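Local coordinates for aldose-aldose oxidoreductase (Caulobacter crescentus, PDB 5A04), which probably oxidises one aldose sugar while reducing another, using bound NADP(H) as the hydride carrier, at residues Ile76-Thr81 against Ala295-Leu300. Numbering follows the deposited sequence.
Sequences IVYVIT and AQLDHL. With NDP (NADPH dihydro-nicotinamide-adenine-dinucleotide phosphate), chain G.
Tyr78 and Ile76 of strand 76-79 meet Gln296, Leu297 and Leu300 of helix 292-306 in a buried helix-on-sheet contact, mostly apolar with one polar bond at its Tyr78 end. The axes of strand 76-79 and of helix segment 295-300 come within 11.2 Å. Tyr78 has CG anti to the backbone N (chi1 -169°), which carries its hydroxyl out to the helix; there Gln296 NE2 donates to Tyr78 OH at 2.9 Å. The hydroxyl lies in the amide plane, although the N-H...O angle is bent to 147°; its stronger partner lies outside the two segments, in a hydrogen bond with Glu103 OE2. The Leu297 side chain crosses that of Tyr78 at about a right angle, its CD2 3.8 Å from Tyr78 CE2, while Ile80 CD1 sits over the centre of one ring face. Strand 76-79 belongs to the parallel sheet of the Rossmann domain, between strands 7-12 and 99-102, and the helix comes from the sequence range of the C-terminal domain. Putting a phenylalanine at Tyr78 would probably keep the contact with Leu297 but leave the Gln296 amide without its acceptor and Glu103 without the hydroxyl. Farther along the helix, Ile76 CG2 meets Leu300 CD2 tip to tip at 3.7 Å. Beyond the strand's C-terminal end, Ile80 CG2 approaches NADPH O4D to 3.6 Å.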
# COMPACT_ATOMS: atom_id res chain seq x y z
N ILE A 76 -6.85 -28.56 -26.68
CA ILE A 76 -6.55 -27.23 -26.14
C ILE A 76 -5.16 -26.81 -26.54
O ILE A 76 -4.24 -27.62 -26.49
CB ILE A 76 -6.64 -27.21 -24.58
CG1 ILE A 76 -8.04 -27.59 -24.11
CG2 ILE A 76 -6.23 -25.84 -24.04
CD1 ILE A 76 -8.07 -28.11 -22.66
N VAL A 77 -4.99 -25.55 -26.93
CA VAL A 77 -3.67 -24.97 -27.10
C VAL A 77 -3.42 -23.97 -25.97
O VAL A 77 -4.25 -23.10 -25.71
CB VAL A 77 -3.53 -24.25 -28.45
CG1 VAL A 77 -2.17 -23.58 -28.56
CG2 VAL A 77 -3.75 -25.23 -29.62
N TYR A 78 -2.28 -24.11 -25.30
CA TYR A 78 -1.91 -23.22 -24.21
C TYR A 78 -0.80 -22.32 -24.74
O TYR A 78 0.32 -22.78 -24.99
CB TYR A 78 -1.48 -24.04 -22.98
CG TYR A 78 -1.30 -23.29 -21.66
CD1 TYR A 78 -1.27 -21.90 -21.61
CD2 TYR A 78 -1.15 -24.00 -20.47
CE1 TYR A 78 -1.09 -21.24 -20.40
CE2 TYR A 78 -0.96 -23.35 -19.26
CZ TYR A 78 -0.94 -21.97 -19.23
OH TYR A 78 -0.76 -21.32 -18.03
N VAL A 79 -1.13 -21.05 -24.95
CA VAL A 79 -0.20 -20.08 -25.49
C VAL A 79 0.62 -19.41 -24.38
O VAL A 79 0.07 -18.70 -23.53
CB VAL A 79 -0.96 -19.00 -26.28
CG1 VAL A 79 0.01 -17.94 -26.80
CG2 VAL A 79 -1.75 -19.65 -27.43
N ILE A 80 1.93 -19.65 -24.41
CA ILE A 80 2.84 -19.20 -23.35
C ILE A 80 4.03 -18.47 -23.99
O ILE A 80 5.21 -18.78 -23.74
CB ILE A 80 3.30 -20.39 -22.45
CG1 ILE A 80 2.10 -21.31 -22.15
CG2 ILE A 80 3.91 -19.88 -21.15
CD1 ILE A 80 2.38 -22.45 -21.13
N THR A 81 3.70 -17.48 -24.80
CA THR A 81 4.68 -16.69 -25.55
C THR A 81 4.79 -15.28 -24.99
O THR A 81 4.01 -14.91 -24.13
CB THR A 81 4.25 -16.59 -27.01
OG1 THR A 81 3.01 -15.86 -27.06
CG2 THR A 81 4.04 -17.98 -27.61
N ALA A 295 -4.67 -27.46 -11.06
CA ALA A 295 -6.06 -27.02 -10.93
C ALA A 295 -6.48 -26.09 -12.08
O ALA A 295 -7.61 -26.15 -12.58
CB ALA A 295 -6.27 -26.32 -9.60
N GLN A 296 -5.58 -25.20 -12.48
CA GLN A 296 -5.88 -24.28 -13.58
C GLN A 296 -6.08 -25.06 -14.87
O GLN A 296 -7.06 -24.85 -15.59
CB GLN A 296 -4.74 -23.25 -13.74
CG GLN A 296 -4.96 -22.28 -14.91
CD GLN A 296 -3.70 -21.54 -15.28
OE1 GLN A 296 -3.31 -20.60 -14.60
NE2 GLN A 296 -3.06 -21.94 -16.37
N LEU A 297 -5.18 -26.01 -15.13
CA LEU A 297 -5.26 -26.84 -16.33
C LEU A 297 -6.55 -27.64 -16.35
O LEU A 297 -7.26 -27.68 -17.36
CB LEU A 297 -4.04 -27.78 -16.42
CG LEU A 297 -2.67 -27.12 -16.61
CD1 LEU A 297 -1.53 -28.08 -16.32
CD2 LEU A 297 -2.54 -26.57 -18.03
N ASP A 298 -6.87 -28.28 -15.22
CA ASP A 298 -8.08 -29.09 -15.15
C ASP A 298 -9.35 -28.26 -15.24
O ASP A 298 -10.37 -28.75 -15.72
CB ASP A 298 -8.10 -29.92 -13.86
CG ASP A 298 -7.37 -31.26 -14.01
OD1 ASP A 298 -7.03 -31.68 -15.14
OD2 ASP A 298 -7.15 -31.91 -12.97
N HIS A 299 -9.31 -27.00 -14.80
CA HIS A 299 -10.51 -26.18 -14.86
C HIS A 299 -11.00 -26.03 -16.29
O HIS A 299 -12.19 -26.19 -16.56
CB HIS A 299 -10.28 -24.79 -14.25
CG HIS A 299 -11.51 -23.94 -14.20
ND1 HIS A 299 -12.59 -24.25 -13.40
CD2 HIS A 299 -11.84 -22.80 -14.86
CE1 HIS A 299 -13.53 -23.33 -13.55
NE2 HIS A 299 -13.10 -22.44 -14.44
N LEU A 300 -10.09 -25.72 -17.22
CA LEU A 300 -10.51 -25.53 -18.60
C LEU A 300 -11.05 -26.84 -19.16
O LEU A 300 -12.11 -26.86 -19.78
CB LEU A 300 -9.35 -25.01 -19.46
CG LEU A 300 -9.68 -24.81 -20.95
CD1 LEU A 300 -10.94 -23.96 -21.11
CD2 LEU A 300 -8.49 -24.16 -21.66
PA NDP G . 10.31 -16.96 -21.84
O1A NDP G . 11.07 -15.90 -22.55
O2A NDP G . 11.00 -17.73 -20.74
O5B NDP G . 9.72 -18.06 -22.91
C5B NDP G . 9.08 -17.38 -23.95
C4B NDP G . 9.00 -18.39 -25.10
O4B NDP G . 8.10 -17.94 -26.12
C3B NDP G . 10.39 -18.55 -25.76
O3B NDP G . 11.16 -19.51 -25.09
C2B NDP G . 9.99 -19.13 -27.12
O2B NDP G . 9.72 -20.41 -27.06
C1B NDP G . 8.60 -18.41 -27.36
N9A NDP G . 8.70 -17.29 -28.31
C8A NDP G . 8.04 -17.17 -29.52
N7A NDP G . 8.36 -16.04 -30.18
C5A NDP G . 9.28 -15.40 -29.35
C6A NDP G . 9.99 -14.19 -29.47
N6A NDP G . 9.81 -13.39 -30.59
N1A NDP G . 10.85 -13.76 -28.51
C2A NDP G . 10.98 -14.61 -27.42
N3A NDP G . 10.38 -15.78 -27.16
C4A NDP G . 9.52 -16.17 -28.17
O3 NDP G . 9.03 -16.09 -21.24
PN NDP G . 8.22 -16.75 -19.99
O1N NDP G . 7.86 -18.17 -20.21
O2N NDP G . 8.62 -16.18 -18.65
O5D NDP G . 6.70 -15.89 -20.20
C5D NDP G . 6.00 -16.27 -21.35
C4D NDP G . 4.51 -15.90 -21.12
O4D NDP G . 4.07 -16.53 -19.88
C3D NDP G . 4.32 -14.36 -20.90
O3D NDP G . 3.06 -13.94 -21.44
C2D NDP G . 4.28 -14.21 -19.38
O2D NDP G . 3.47 -13.13 -18.96
C1D NDP G . 3.57 -15.56 -18.99
N1N NDP G . 3.98 -15.97 -17.65
C2N NDP G . 3.02 -16.27 -16.69
C3N NDP G . 3.41 -16.69 -15.45
C7N NDP G . 2.40 -17.00 -14.44
O7N NDP G . 2.70 -17.22 -13.26
N7N NDP G . 1.07 -17.07 -14.82
C4N NDP G . 4.85 -16.83 -15.08
C5N NDP G . 5.79 -16.45 -16.14
C6N NDP G . 5.35 -16.06 -17.34
P2B NDP G . 10.26 -21.40 -28.36
O1X NDP G . 9.67 -20.66 -29.54
O2X NDP G . 11.74 -21.29 -28.16
O3X NDP G . 9.62 -22.75 -28.02